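Local coordinates for protein particle-associated lyase (Acinetobacter bacteriophage AP22, PDB 4Y9V) that probably cleaves the capsular polysaccharide of Acinetobacter baumannii as the trimeric, particle-associated tailspike lyase of the phage, here holding a capsular saccharide fragment, at residues A[45-50]-A[75-80]; A[151-156]-A[172-177]; A[371-376]-A[396-401]; A[551-556]-A[591-596]. All coordinates share one frame; numbering follows the deposited sequence.

Contact 1: A[45-50]-A[75-80]; sequences AHLDTY and KKLHVK. With EDO (1,2-ethanediol), chain G; EDO (1,2-ethanediol), chain J; EDO (1,2-ethanediol), chain I.
H78 pairs with H46 and binds A45 O, where the short parallel strands 45-46 and 77-79 meet at the edge of a four-stranded sheet near the N-terminus. Starting at its CB, H78 sits 3.4 Å from A45 O, with O2 of an ethanediol (chain G) about as near. CG stays beside the backbone N (chi1 -66°), and CD2 is 3.9 Å from that ethanediol O2. ND1 swings back to A45 O, which lies close to the ring plane, and donates a rather bent hydrogen bond of 3.3 Å; it also bonds weakly to a water held by A45 N and K76 O. H78 N gives A45 O a straighter bond of 2.9 Å, the two donors arriving from opposite faces of the carbonyl plane. H46, the N-cap residue of helix 47-54, sets its ring obliquely to that of H78, while its ND1 shares a 2.7 Å hydrogen bond with ethanediol O1. L47 N donates to H78 O, nearly in line with the carbonyl. Away from the imidazoles, L47 CD2 lies beside V79 CG1, 3.9 Å away. The bond from ND1 implies that H78 carries a proton there, and with the backbone bond to the same oxygen it probably steadies the ring.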
loop_
_atom_site.group_PDB
_atom_site.type_symbol
_atom_site.label_atom_id
_atom_site.label_comp_id
_atom_site.label_asym_id
_atom_site.label_seq_id
_atom_site.Cartn_x
_atom_site.Cartn_y
_atom_site.Cartn_z
ATOM N N ALA A 45 -4.196 41.870 -14.493
ATOM C CA ALA A 45 -5.377 42.381 -13.826
ATOM C C ALA A 45 -5.185 42.302 -12.296
ATOM O O ALA A 45 -4.795 41.279 -11.762
ATOM C CB ALA A 45 -6.618 41.630 -14.204
ATOM N N HIS A 46 -5.478 43.402 -11.644
ATOM C CA HIS A 46 -5.434 43.541 -10.194
ATOM C C HIS A 46 -6.762 44.004 -9.661
ATOM O O HIS A 46 -7.371 44.912 -10.192
ATOM C CB HIS A 46 -4.380 44.585 -9.808
ATOM C CG HIS A 46 -2.966 44.215 -10.111
ATOM N ND1 HIS A 46 -2.264 43.405 -9.248
ATOM C CD2 HIS A 46 -2.143 44.513 -11.134
ATOM C CE1 HIS A 46 -1.040 43.223 -9.755
ATOM N NE2 HIS A 46 -0.942 43.903 -10.901
ATOM N N LEU A 47 -7.163 43.461 -8.503
ATOM C CA LEU A 47 -8.404 43.897 -7.887
ATOM C C LEU A 47 -8.373 45.397 -7.593
ATOM O O LEU A 47 -9.374 46.084 -7.735
ATOM C CB LEU A 47 -8.691 43.083 -6.622
ATOM C CG LEU A 47 -10.004 43.397 -5.937
ATOM C CD1 LEU A 47 -11.190 43.013 -6.815
ATOM C CD2 LEU A 47 -10.083 42.705 -4.603
ATOM N N ASP A 48 -7.208 45.919 -7.175
ATOM C CA ASP A 48 -7.156 47.318 -6.746
ATOM C C ASP A 48 -7.535 48.282 -7.878
ATOM O O ASP A 48 -8.129 49.330 -7.589
ATOM C CB ASP A 48 -5.771 47.677 -6.220
ATOM C CG ASP A 48 -5.586 47.350 -4.737
ATOM O OD1 ASP A 48 -5.909 46.222 -4.339
ATOM O OD2 ASP A 48 -5.058 48.212 -4.020
ATOM N N THR A 49 -7.186 47.996 -9.129
ATOM C CA THR A 49 -7.578 48.895 -10.201
ATOM C C THR A 49 -9.080 48.916 -10.371
ATOM O O THR A 49 -9.698 49.974 -10.629
ATOM C CB THR A 49 -6.868 48.540 -11.529
ATOM O OG1 THR A 49 -7.235 47.252 -11.905
ATOM C CG2 THR A 49 -5.385 48.773 -11.446
ATOM N N TYR A 50 -9.753 47.764 -10.257
ATOM C CA TYR A 50 -11.168 47.660 -10.287
ATOM C C TYR A 50 -11.843 48.404 -9.135
ATOM O O TYR A 50 -12.865 49.092 -9.317
ATOM C CB TYR A 50 -11.664 46.178 -10.286
ATOM C CG TYR A 50 -11.803 45.610 -11.684
ATOM C CD1 TYR A 50 -10.733 45.067 -12.370
ATOM C CD2 TYR A 50 -13.035 45.601 -12.292
ATOM C CE1 TYR A 50 -10.919 44.550 -13.659
ATOM C CE2 TYR A 50 -13.231 45.087 -13.569
ATOM C CZ TYR A 50 -12.169 44.571 -14.240
ATOM O OH TYR A 50 -12.305 44.054 -15.520
ATOM N N LYS A 75 -9.330 36.776 -17.160
ATOM C CA LYS A 75 -8.978 35.363 -16.958
ATOM C C LYS A 75 -7.960 35.101 -15.882
ATOM O O LYS A 75 -7.682 33.896 -15.593
ATOM C CB LYS A 75 -8.475 34.784 -18.279
ATOM C CG LYS A 75 -9.535 34.717 -19.373
ATOM C CD LYS A 75 -9.145 34.592 -20.782
ATOM C CE LYS A 75 -10.419 34.438 -21.637
ATOM N NZ LYS A 75 -11.286 35.674 -21.637
ATOM N N LYS A 76 -7.428 36.151 -15.272
ATOM C CA LYS A 76 -6.485 35.926 -14.174
ATOM C C LYS A 76 -6.495 37.204 -13.366
ATOM O O LYS A 76 -6.147 38.280 -13.877
ATOM C CB LYS A 76 -5.122 35.591 -14.763
ATOM C CG LYS A 76 -4.081 35.220 -13.734
ATOM C CD LYS A 76 -2.807 34.786 -14.423
ATOM C CE LYS A 76 -1.709 34.437 -13.490
ATOM N NZ LYS A 76 -0.520 33.779 -14.168
ATOM N N LEU A 77 -6.871 37.078 -12.090
ATOM C CA LEU A 77 -6.991 38.237 -11.222
ATOM C C LEU A 77 -6.023 38.129 -10.045
ATOM O O LEU A 77 -6.071 37.141 -9.285
ATOM C CB LEU A 77 -8.411 38.354 -10.669
ATOM C CG LEU A 77 -8.666 39.558 -9.737
ATOM C CD1 LEU A 77 -8.600 40.861 -10.501
ATOM C CD2 LEU A 77 -9.973 39.379 -8.990
ATOM N N HIS A 78 -5.192 39.138 -9.877
ATOM C CA HIS A 78 -4.288 39.257 -8.726
ATOM C C HIS A 78 -4.988 40.055 -7.637
ATOM O O HIS A 78 -5.600 41.088 -7.921
ATOM C CB HIS A 78 -2.992 39.944 -9.145
ATOM C CG HIS A 78 -2.195 39.150 -10.097
ATOM N ND1 HIS A 78 -2.429 39.054 -11.434
ATOM C CD2 HIS A 78 -1.118 38.354 -9.801
ATOM C CE1 HIS A 78 -1.475 38.167 -11.936
ATOM N NE2 HIS A 78 -0.698 37.783 -10.951
ATOM N N VAL A 79 -4.890 39.584 -6.401
ATOM C CA VAL A 79 -5.561 40.206 -5.252
ATOM C C VAL A 79 -4.558 40.499 -4.146
ATOM O O VAL A 79 -3.858 39.587 -3.674
ATOM C CB VAL A 79 -6.719 39.341 -4.745
ATOM C CG1 VAL A 79 -7.412 40.004 -3.571
ATOM C CG2 VAL A 79 -7.701 39.035 -5.864
ATOM N N LYS A 80 -4.524 41.752 -3.709
ATOM C CA LYS A 80 -3.720 42.201 -2.590
ATOM C C LYS A 80 -4.284 41.706 -1.295
ATOM O O LYS A 80 -5.505 41.644 -1.061
ATOM C CB LYS A 80 -3.709 43.732 -2.600
ATOM C CG LYS A 80 -2.919 44.399 -1.498
ATOM C CD LYS A 80 -2.814 45.925 -1.642
ATOM C CE LYS A 80 -2.176 46.593 -0.471
ATOM N NZ LYS A 80 -0.714 46.283 -0.383
HETATM C C1 EDO G . -1.870 42.918 -5.985
HETATM O O1 EDO G . -3.049 42.920 -6.688
HETATM C C2 EDO G . -1.366 41.502 -5.610
HETATM O O2 EDO G . -0.911 40.786 -6.722
HETATM C C1 EDO J . -5.730 39.362 -17.119
HETATM O O1 EDO J . -6.222 38.047 -17.405
HETATM C C2 EDO J . -6.138 40.337 -18.178
HETATM O O2 EDO J . -7.537 40.524 -18.211
HETATM C C1 EDO I . -4.321 51.294 -5.350
HETATM O O1 EDO I . -3.511 50.213 -5.032
HETATM C C2 EDO I . -4.578 52.354 -4.307
HETATM O O2 EDO I . -5.201 51.750 -3.134
HETATM O O HOH W 1 -3.590 39.066 -14.259
HETATM O O HOH W 2 -3.735 39.042 -15.067
HETATM O O HOH W 3 -5.421 43.930 -5.768
HETATM O O HOH W 4 -6.595 43.663 -4.205
#

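Contact 2: A[151-156]-A[172-177]; sequences WLVIYC and GEFVEV
W151 lays the pyrrole edge of its indole over one face of the F174 ring in a T-shaped (edge-to-face) pair, the planes 73° apart. NE1 does the touching: it stands 3.3 Å above the phenyl plane, displaced toward the rim, and is 3.4 Å from F174 CG. Further along the same edge, W151 CZ2 reaches F174 CE2 at 3.8 Å. CG stands anti to the backbone N (chi1 175°), and the ring beyond it reaches the diagonal residue F174, which is paired with V153; F258 meets both rings. V153 CG1 lies at the phenyl edge, in plane, 3.9 Å from F174 CD1. On the opposite face L152, I154 and V175 pack beside E173, whose buried carboxylate is satisfied by Y195 OH and Y192 N. L152 CD1 also crosses to V177 CG2 at 3.6 Å. Between these two faces, the antiparallel strands of the Ig-like domain exchange backbone hydrogen bonds at the pairs L152-V175 and I154-E173, L152 N reaching V175 O at 2.9 Å. The loop joining them carries R166, Y168 and Y169 of the glycan pocket. Chemically, the indole N-H side facing an electron-rich phenyl face is a weakly polar contact that probably offsets part of the cost of burying that nitrogen.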
loop_
_atom_site.group_PDB
_atom_site.type_symbol
_atom_site.label_atom_id
_atom_site.label_comp_id
_atom_site.label_asym_id
_atom_site.label_seq_id
_atom_site.Cartn_x
_atom_site.Cartn_y
_atom_site.Cartn_z
ATOM N N TRP A 151 -16.775 14.395 -22.290
ATOM C CA TRP A 151 -17.218 13.912 -21.006
ATOM C C TRP A 151 -18.739 13.761 -21.057
ATOM O O TRP A 151 -19.453 14.751 -21.189
ATOM C CB TRP A 151 -16.778 14.901 -19.913
ATOM C CG TRP A 151 -17.256 14.630 -18.526
ATOM C CD1 TRP A 151 -17.993 13.591 -18.035
ATOM C CD2 TRP A 151 -16.994 15.499 -17.415
ATOM N NE1 TRP A 151 -18.227 13.768 -16.697
ATOM C CE2 TRP A 151 -17.621 14.920 -16.280
ATOM C CE3 TRP A 151 -16.296 16.687 -17.248
ATOM C CZ2 TRP A 151 -17.573 15.531 -15.020
ATOM C CZ3 TRP A 151 -16.227 17.280 -16.002
ATOM C CH2 TRP A 151 -16.857 16.696 -14.899
ATOM N N LEU A 152 -19.187 12.501 -21.014
ATOM C CA LEU A 152 -20.596 12.195 -20.977
ATOM C C LEU A 152 -20.960 11.631 -19.591
ATOM O O LEU A 152 -20.129 11.056 -18.882
ATOM C CB LEU A 152 -21.020 11.171 -22.041
ATOM C CG LEU A 152 -20.631 11.538 -23.483
ATOM C CD1 LEU A 152 -21.134 10.421 -24.414
ATOM C CD2 LEU A 152 -21.168 12.884 -23.911
ATOM N N VAL A 153 -22.228 11.803 -19.248
ATOM C CA VAL A 153 -22.798 11.213 -18.039
ATOM C C VAL A 153 -23.904 10.262 -18.481
ATOM O O VAL A 153 -24.828 10.646 -19.194
ATOM C CB VAL A 153 -23.402 12.271 -17.102
ATOM C CG1 VAL A 153 -23.772 11.620 -15.770
ATOM C CG2 VAL A 153 -22.464 13.462 -16.900
ATOM N N ILE A 154 -23.808 9.003 -18.028
ATOM C CA ILE A 154 -24.903 8.062 -18.098
ATOM C C ILE A 154 -25.640 8.212 -16.773
ATOM O O ILE A 154 -25.020 8.129 -15.720
ATOM C CB ILE A 154 -24.363 6.618 -18.250
ATOM C CG1 ILE A 154 -23.538 6.453 -19.504
ATOM C CG2 ILE A 154 -25.510 5.592 -18.161
ATOM C CD1 ILE A 154 -22.682 5.191 -19.552
ATOM N N TYR A 155 -26.957 8.444 -16.790
ATOM C CA TYR A 155 -27.674 8.690 -15.540
ATOM C C TYR A 155 -29.075 8.135 -15.609
ATOM O O TYR A 155 -29.810 8.393 -16.564
ATOM C CB TYR A 155 -27.715 10.209 -15.219
ATOM C CG TYR A 155 -28.277 10.535 -13.853
ATOM C CD1 TYR A 155 -27.528 10.355 -12.701
ATOM C CD2 TYR A 155 -29.575 10.992 -13.713
ATOM C CE1 TYR A 155 -28.030 10.632 -11.449
ATOM C CE2 TYR A 155 -30.089 11.291 -12.454
ATOM C CZ TYR A 155 -29.328 11.119 -11.323
ATOM O OH TYR A 155 -29.891 11.429 -10.109
ATOM N N CYS A 156 -29.437 7.372 -14.583
ATOM C CA CYS A 156 -30.811 6.864 -14.442
ATOM C C CYS A 156 -31.601 7.792 -13.540
ATOM O O CYS A 156 -31.254 8.012 -12.400
ATOM C CB CYS A 156 -30.757 5.472 -13.841
ATOM S SG CYS A 156 -32.407 4.739 -13.615
ATOM N N GLY A 172 -25.543 5.614 -12.350
ATOM C CA GLY A 172 -24.956 6.359 -13.443
ATOM C C GLY A 172 -23.451 6.354 -13.315
ATOM O O GLY A 172 -22.910 5.831 -12.342
ATOM N N GLU A 173 -22.771 6.939 -14.294
ATOM C CA GLU A 173 -21.324 7.066 -14.247
ATOM C C GLU A 173 -20.868 8.091 -15.291
ATOM O O GLU A 173 -21.614 8.433 -16.207
ATOM C CB GLU A 173 -20.623 5.705 -14.458
ATOM C CG GLU A 173 -20.937 5.023 -15.773
ATOM C CD GLU A 173 -20.589 3.544 -15.652
ATOM O OE1 GLU A 173 -21.379 2.789 -14.999
ATOM O OE2 GLU A 173 -19.513 3.115 -16.130
ATOM N N PHE A 174 -19.640 8.529 -15.152
ATOM C CA PHE A 174 -18.994 9.388 -16.112
ATOM C C PHE A 174 -18.144 8.566 -17.066
ATOM O O PHE A 174 -17.478 7.621 -16.633
ATOM C CB PHE A 174 -18.074 10.392 -15.413
ATOM C CG PHE A 174 -18.754 11.340 -14.443
ATOM C CD1 PHE A 174 -20.090 11.687 -14.555
ATOM C CD2 PHE A 174 -18.006 11.910 -13.409
ATOM C CE1 PHE A 174 -20.668 12.592 -13.654
ATOM C CE2 PHE A 174 -18.589 12.803 -12.511
ATOM C CZ PHE A 174 -19.917 13.127 -12.648
ATOM N N VAL A 175 -18.154 8.932 -18.356
ATOM C CA VAL A 175 -17.319 8.295 -19.342
ATOM C C VAL A 175 -16.669 9.373 -20.227
ATOM O O VAL A 175 -17.209 10.459 -20.387
ATOM C CB VAL A 175 -18.059 7.255 -20.213
ATOM C CG1 VAL A 175 -18.692 6.170 -19.333
ATOM C CG2 VAL A 175 -19.100 7.916 -21.108
ATOM N N GLU A 176 -15.534 9.003 -20.807
ATOM C CA GLU A 176 -14.900 9.785 -21.871
ATOM C C GLU A 176 -14.983 9.003 -23.178
ATOM O O GLU A 176 -14.678 7.823 -23.246
ATOM C CB GLU A 176 -13.449 10.120 -21.545
ATOM C CG GLU A 176 -12.802 10.939 -22.655
ATOM C CD GLU A 176 -11.431 11.437 -22.291
ATOM O OE1 GLU A 176 -11.393 12.401 -21.527
ATOM O OE2 GLU A 176 -10.457 10.877 -22.759
ATOM N N VAL A 177 -15.418 9.710 -24.230
ATOM C CA VAL A 177 -15.624 9.090 -25.524
ATOM C C VAL A 177 -14.290 8.798 -26.214
ATOM O O VAL A 177 -13.448 9.682 -26.375
ATOM C CB VAL A 177 -16.489 10.007 -26.397
ATOM C CG1 VAL A 177 -16.659 9.419 -27.795
ATOM C CG2 VAL A 177 -17.831 10.222 -25.743
#

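Contact 3: A[371-376]-A[396-401]; sequences EGQGCV and KTPLNS
Q373 and L399 bring their CA atoms to 5.8 Å where two irregular segments meet without strand pairing. These are loops of successive coils in the pectin lyase-like beta-helix: 371-376 leads from strand 366-368 to 376-378, and 396-401 leads from 391-394 to 405-409, the next strands in each parallel stack. The side chain of Q373 bridges them. Its CG lies beside the backbone N (chi1 -55°), and the chain then runs extended across T397, CG passing 3.3 Å from T397 OG1. At the far end the amide is used on both sides. NE2 donates to N400 OD1 at 2.9 Å, with that oxygen in the plane of the glutamine amide and the two amide planes turned 65° from each other. OE1 accepts from S401 N at 2.8 Å and also from W402 N, so the group is fixed against a flip. T397 OG1 accepts from L399 N, an ST turn, and is hydrogen-bonded to E369 OE2, which also accepts from G374 N. This one carboxylate oxygen therefore ties both loops. G374 has backbone angles at which a CB would collide with the carbonyl O of Q373, and its N is 3.7 Å from L399 CD2. On the exposed side, near Q136 and Q134 of the second subunit, E371 and K396 form a salt bridge in the given one of two lysine conformers: K396 NZ meets E371 OE1 on the syn side at 3.0 Å, 34° out of the carboxylate plane, with a weaker bond to OE2.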
loop_
_atom_site.group_PDB
_atom_site.type_symbol
_atom_site.label_atom_id
_atom_site.label_comp_id
_atom_site.label_asym_id
_atom_site.label_seq_id
_atom_site.Cartn_x
_atom_site.Cartn_y
_atom_site.Cartn_z
ATOM N N GLU A 371 -17.440 6.100 20.891
ATOM C CA GLU A 371 -17.952 5.970 22.249
ATOM C C GLU A 371 -19.108 4.998 22.328
ATOM O O GLU A 371 -19.268 4.270 23.321
ATOM C CB GLU A 371 -18.343 7.324 22.832
ATOM C CG GLU A 371 -17.168 8.309 22.940
ATOM C CD GLU A 371 -16.039 7.770 23.781
ATOM O OE1 GLU A 371 -16.256 7.464 24.984
ATOM O OE2 GLU A 371 -14.935 7.534 23.291
ATOM N N GLY A 372 -19.935 4.980 21.273
ATOM C CA GLY A 372 -21.113 4.136 21.203
ATOM C C GLY A 372 -20.866 2.670 20.825
ATOM O O GLY A 372 -21.850 1.958 20.598
ATOM N N GLN A 373 -19.615 2.261 20.788
ATOM C CA GLN A 373 -19.104 0.907 20.520
ATOM C C GLN A 373 -18.890 0.661 19.022
ATOM O O GLN A 373 -19.714 1.022 18.172
ATOM C CB GLN A 373 -19.960 -0.241 21.044
ATOM C CG GLN A 373 -20.251 -0.159 22.539
ATOM C CD GLN A 373 -20.719 -1.476 23.087
ATOM O OE1 GLN A 373 -20.992 -2.438 22.346
ATOM N NE2 GLN A 373 -20.840 -1.557 24.415
ATOM N N GLY A 374 -17.802 -0.035 18.742
ATOM C CA GLY A 374 -17.462 -0.479 17.399
ATOM C C GLY A 374 -16.516 0.493 16.694
ATOM O O GLY A 374 -16.462 1.686 16.964
ATOM N N CYS A 375 -15.752 -0.070 15.713
ATOM C CA CYS A 375 -14.844 0.693 14.884
ATOM C C CYS A 375 -15.326 0.961 13.473
ATOM O O CYS A 375 -15.021 2.024 12.920
ATOM C CB CYS A 375 -13.489 -0.010 14.798
ATOM S SG CYS A 375 -12.495 0.101 16.332
ATOM N N VAL A 376 -16.000 -0.012 12.835
ATOM C CA VAL A 376 -16.355 0.067 11.442
ATOM C C VAL A 376 -17.826 -0.314 11.289
ATOM O O VAL A 376 -18.233 -1.379 11.799
ATOM C CB VAL A 376 -15.485 -0.899 10.581
ATOM C CG1 VAL A 376 -15.869 -0.816 9.115
ATOM C CG2 VAL A 376 -14.002 -0.586 10.750
ATOM N N LYS A 396 -12.045 0.160 23.550
ATOM C CA LYS A 396 -12.146 0.227 25.004
ATOM C C LYS A 396 -13.493 -0.265 25.542
ATOM O O LYS A 396 -13.543 -0.493 26.746
ATOM C CB LYS A 396 -11.814 1.616 25.518
ATOM C CG LYS A 396 -12.755 2.697 25.040
ATOM C CD LYS A 396 -12.483 3.939 25.910
ATOM C CE LYS A 396 -13.173 5.143 25.354
ATOM N NZ LYS A 396 -14.638 4.929 25.214
ATOM N N THR A 397 -14.503 -0.425 24.759
ATOM C CA THR A 397 -15.793 -0.876 25.266
ATOM C C THR A 397 -15.851 -2.415 25.270
ATOM O O THR A 397 -14.998 -3.090 24.699
ATOM C CB THR A 397 -16.994 -0.346 24.473
ATOM O OG1 THR A 397 -17.213 -1.155 23.317
ATOM C CG2 THR A 397 -16.874 1.126 24.174
ATOM N N PRO A 398 -16.899 -2.995 25.851
ATOM C CA PRO A 398 -17.060 -4.441 25.808
ATOM C C PRO A 398 -17.481 -4.988 24.456
ATOM O O PRO A 398 -17.510 -6.220 24.296
ATOM C CB PRO A 398 -18.142 -4.753 26.884
ATOM C CG PRO A 398 -18.127 -3.518 27.766
ATOM C CD PRO A 398 -17.872 -2.395 26.778
ATOM N N LEU A 399 -17.836 -4.139 23.484
ATOM C CA LEU A 399 -18.174 -4.592 22.136
ATOM C C LEU A 399 -19.319 -5.606 22.137
ATOM O O LEU A 399 -19.426 -6.463 21.258
ATOM C CB LEU A 399 -16.955 -5.115 21.372
ATOM C CG LEU A 399 -15.903 -4.019 21.064
ATOM C CD1 LEU A 399 -14.523 -4.644 20.930
ATOM C CD2 LEU A 399 -16.278 -3.263 19.817
ATOM N N ASN A 400 -20.218 -5.453 23.101
ATOM C CA ASN A 400 -21.362 -6.355 23.250
ATOM C C ASN A 400 -22.568 -5.927 22.440
ATOM O O ASN A 400 -23.344 -6.779 22.008
ATOM C CB ASN A 400 -21.759 -6.470 24.732
ATOM C CG ASN A 400 -22.213 -5.161 25.324
ATOM O OD1 ASN A 400 -21.410 -4.240 25.397
ATOM N ND2 ASN A 400 -23.454 -5.081 25.727
ATOM N N SER A 401 -22.722 -4.618 22.224
ATOM C CA SER A 401 -23.873 -4.113 21.472
ATOM C C SER A 401 -23.505 -3.874 20.016
ATOM O O SER A 401 -24.341 -4.104 19.127
ATOM C CB SER A 401 -24.410 -2.861 22.158
ATOM O OG SER A 401 -25.531 -2.420 21.440
#

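Contact 4: A[551-556]-A[591-596]; sequences SKAPNV and SLVAID
A594 O is the polar atom on which P554 leans, its ring carbon CD making a close approach of 3.3 Å; the polar partners of the segments lie outside this pair. Next to it, V593 supplies the apolar centre. Its CG2 stands anti to the backbone N while CG1 takes the place between N and the carbonyl carbon (chi1 65°). CG2 touches three side chains of segment 551-556: A553 CB at 4.0 Å, P554 CD at 3.8 Å and V556 CG2 at 3.8 Å. V556 and V593 lie side by side but run opposite ways, each with its CB directed at the other segment. Further on, I595, in the given one of two conformers, presses its CG2 branch onto backbone, 3.4 Å from K552 CA. The packing joins two sheets of the C-terminal Ig-like region: V556 belongs to strand 555-561, paired with 613-623, and V593 to 586-594, an outermost strand of its three-stranded sheet within the chain. The third subunit comes up close, V564 of that chain against A553 and N562 against V593, while K552 NZ is drawn off to E624 of its own chain. With apolar packing doing the work, the two segments are held by fit of shape, and the directional bonds of their residues go to other partners, N555 to G621 and I595 to Y550 by backbone, and to the third subunit.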
loop_
_atom_site.group_PDB
_atom_site.type_symbol
_atom_site.label_atom_id
_atom_site.label_comp_id
_atom_site.label_asym_id
_atom_site.label_seq_id
_atom_site.Cartn_x
_atom_site.Cartn_y
_atom_site.Cartn_z
ATOM N N SER A 551 -17.823 -23.871 15.223
ATOM C CA SER A 551 -19.271 -23.775 15.134
ATOM C C SER A 551 -19.961 -25.118 15.286
ATOM O O SER A 551 -21.155 -25.170 15.578
ATOM C CB SER A 551 -19.723 -23.147 13.823
ATOM O OG SER A 551 -19.317 -23.993 12.740
ATOM N N LYS A 552 -19.229 -26.203 15.027
ATOM C CA LYS A 552 -19.766 -27.554 14.993
ATOM C C LYS A 552 -18.568 -28.467 15.321
ATOM O O LYS A 552 -17.419 -28.068 15.306
ATOM C CB LYS A 552 -20.413 -27.889 13.696
ATOM C CG LYS A 552 -19.403 -27.816 12.566
ATOM C CD LYS A 552 -20.353 -28.194 11.459
ATOM C CE LYS A 552 -19.652 -28.154 10.213
ATOM N NZ LYS A 552 -20.650 -28.316 9.075
ATOM N N ALA A 553 -18.854 -29.744 15.615
ATOM C CA ALA A 553 -17.781 -30.666 15.939
ATOM C C ALA A 553 -16.752 -30.661 14.811
ATOM O O ALA A 553 -17.115 -30.880 13.640
ATOM C CB ALA A 553 -18.358 -32.058 16.150
ATOM N N PRO A 554 -15.474 -30.476 15.137
ATOM C CA PRO A 554 -14.459 -30.409 14.100
ATOM C C PRO A 554 -14.046 -31.801 13.610
ATOM O O PRO A 554 -14.349 -32.834 14.218
ATOM C CB PRO A 554 -13.303 -29.691 14.777
ATOM C CG PRO A 554 -13.435 -30.131 16.231
ATOM C CD PRO A 554 -14.933 -30.120 16.460
ATOM N N ASN A 555 -13.282 -31.808 12.535
ATOM C CA ASN A 555 -12.504 -32.995 12.189
ATOM C C ASN A 555 -11.407 -33.161 13.257
ATOM O O ASN A 555 -10.852 -32.158 13.725
ATOM C CB ASN A 555 -11.853 -32.822 10.827
ATOM C CG ASN A 555 -12.797 -32.475 9.730
ATOM O OD1 ASN A 555 -13.930 -32.971 9.667
ATOM N ND2 ASN A 555 -12.370 -31.627 8.827
ATOM N N VAL A 556 -11.098 -34.413 13.608
ATOM C CA VAL A 556 -10.105 -34.688 14.616
ATOM C C VAL A 556 -9.206 -35.829 14.139
ATOM O O VAL A 556 -9.711 -36.891 13.771
ATOM C CB VAL A 556 -10.696 -35.063 15.983
ATOM C CG1 VAL A 556 -9.600 -35.209 17.020
ATOM C CG2 VAL A 556 -11.750 -34.028 16.420
ATOM N N SER A 591 -11.828 -40.298 21.340
ATOM C CA SER A 591 -12.914 -40.893 22.105
ATOM C C SER A 591 -14.134 -40.002 22.291
ATOM O O SER A 591 -15.211 -40.560 22.606
ATOM C CB SER A 591 -12.384 -41.399 23.464
ATOM O OG SER A 591 -12.094 -40.357 24.372
ATOM N N LEU A 592 -14.013 -38.702 22.106
ATOM C CA LEU A 592 -15.124 -37.764 22.321
ATOM C C LEU A 592 -14.803 -36.553 21.442
ATOM O O LEU A 592 -13.647 -36.139 21.403
ATOM C CB LEU A 592 -15.227 -37.326 23.786
ATOM C CG LEU A 592 -16.335 -36.299 24.045
ATOM C CD1 LEU A 592 -17.042 -36.612 25.353
ATOM C CD2 LEU A 592 -15.765 -34.897 24.035
ATOM N N VAL A 593 -15.848 -35.995 20.823
ATOM C CA VAL A 593 -15.717 -34.741 20.100
ATOM C C VAL A 593 -16.903 -33.838 20.458
ATOM O O VAL A 593 -18.034 -34.315 20.550
ATOM C CB VAL A 593 -15.597 -34.933 18.577
ATOM C CG1 VAL A 593 -16.855 -35.522 17.941
ATOM C CG2 VAL A 593 -15.183 -33.640 17.901
ATOM N N ALA A 594 -16.617 -32.557 20.591
ATOM C CA ALA A 594 -17.642 -31.526 20.730
ATOM C C ALA A 594 -17.110 -30.279 20.007
ATOM O O ALA A 594 -15.962 -30.239 19.581
ATOM C CB ALA A 594 -17.954 -31.232 22.169
ATOM N N ILE A 595 -17.980 -29.247 19.950
ATOM C CA ILE A 595 -17.520 -27.991 19.327
ATOM C C ILE A 595 -16.257 -27.441 19.928
ATOM O O ILE A 595 -15.513 -26.742 19.262
ATOM C CB ILE A 595 -18.579 -26.909 19.323
ATOM C CG1 ILE A 595 -19.141 -26.542 20.672
ATOM C CG2 ILE A 595 -19.692 -27.253 18.395
ATOM C CD1 ILE A 595 -20.250 -25.501 20.312
ATOM N N ASP A 596 -16.118 -27.735 21.234
ATOM C CA ASP A 596 -15.124 -27.164 22.109
ATOM C C ASP A 596 -14.225 -28.238 22.742
ATOM O O ASP A 596 -13.468 -27.842 23.663
ATOM C CB ASP A 596 -15.846 -26.300 23.168
ATOM C CG ASP A 596 -16.726 -27.071 24.130
ATOM O OD1 ASP A 596 -17.241 -28.144 23.765
ATOM O OD2 ASP A 596 -16.930 -26.705 25.323
#

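Overall arrangement
The four contacts follow one another along an elongated chain, none touching another. Contacts 1 and 4 are the most widely separated pair, their centres 79 Å apart on opposite sides of the chain's centre. Contact 2 sits in the Ig-like insertion nearest the saccharide: the side chain of Y155 is about 9 Å from the bound N-acetylfucosamine unit. Contact 3, in the beta-helix, has its centre 41 Å from that of contact 2 and about 18 Å between nearest atoms from contact 4. Neighbouring subunits reach all four: contacts 1 and 3 both meet the second subunit, while contacts 1, 2 and 4 meet the third, contact 2 through E176 and N296 of that subunit.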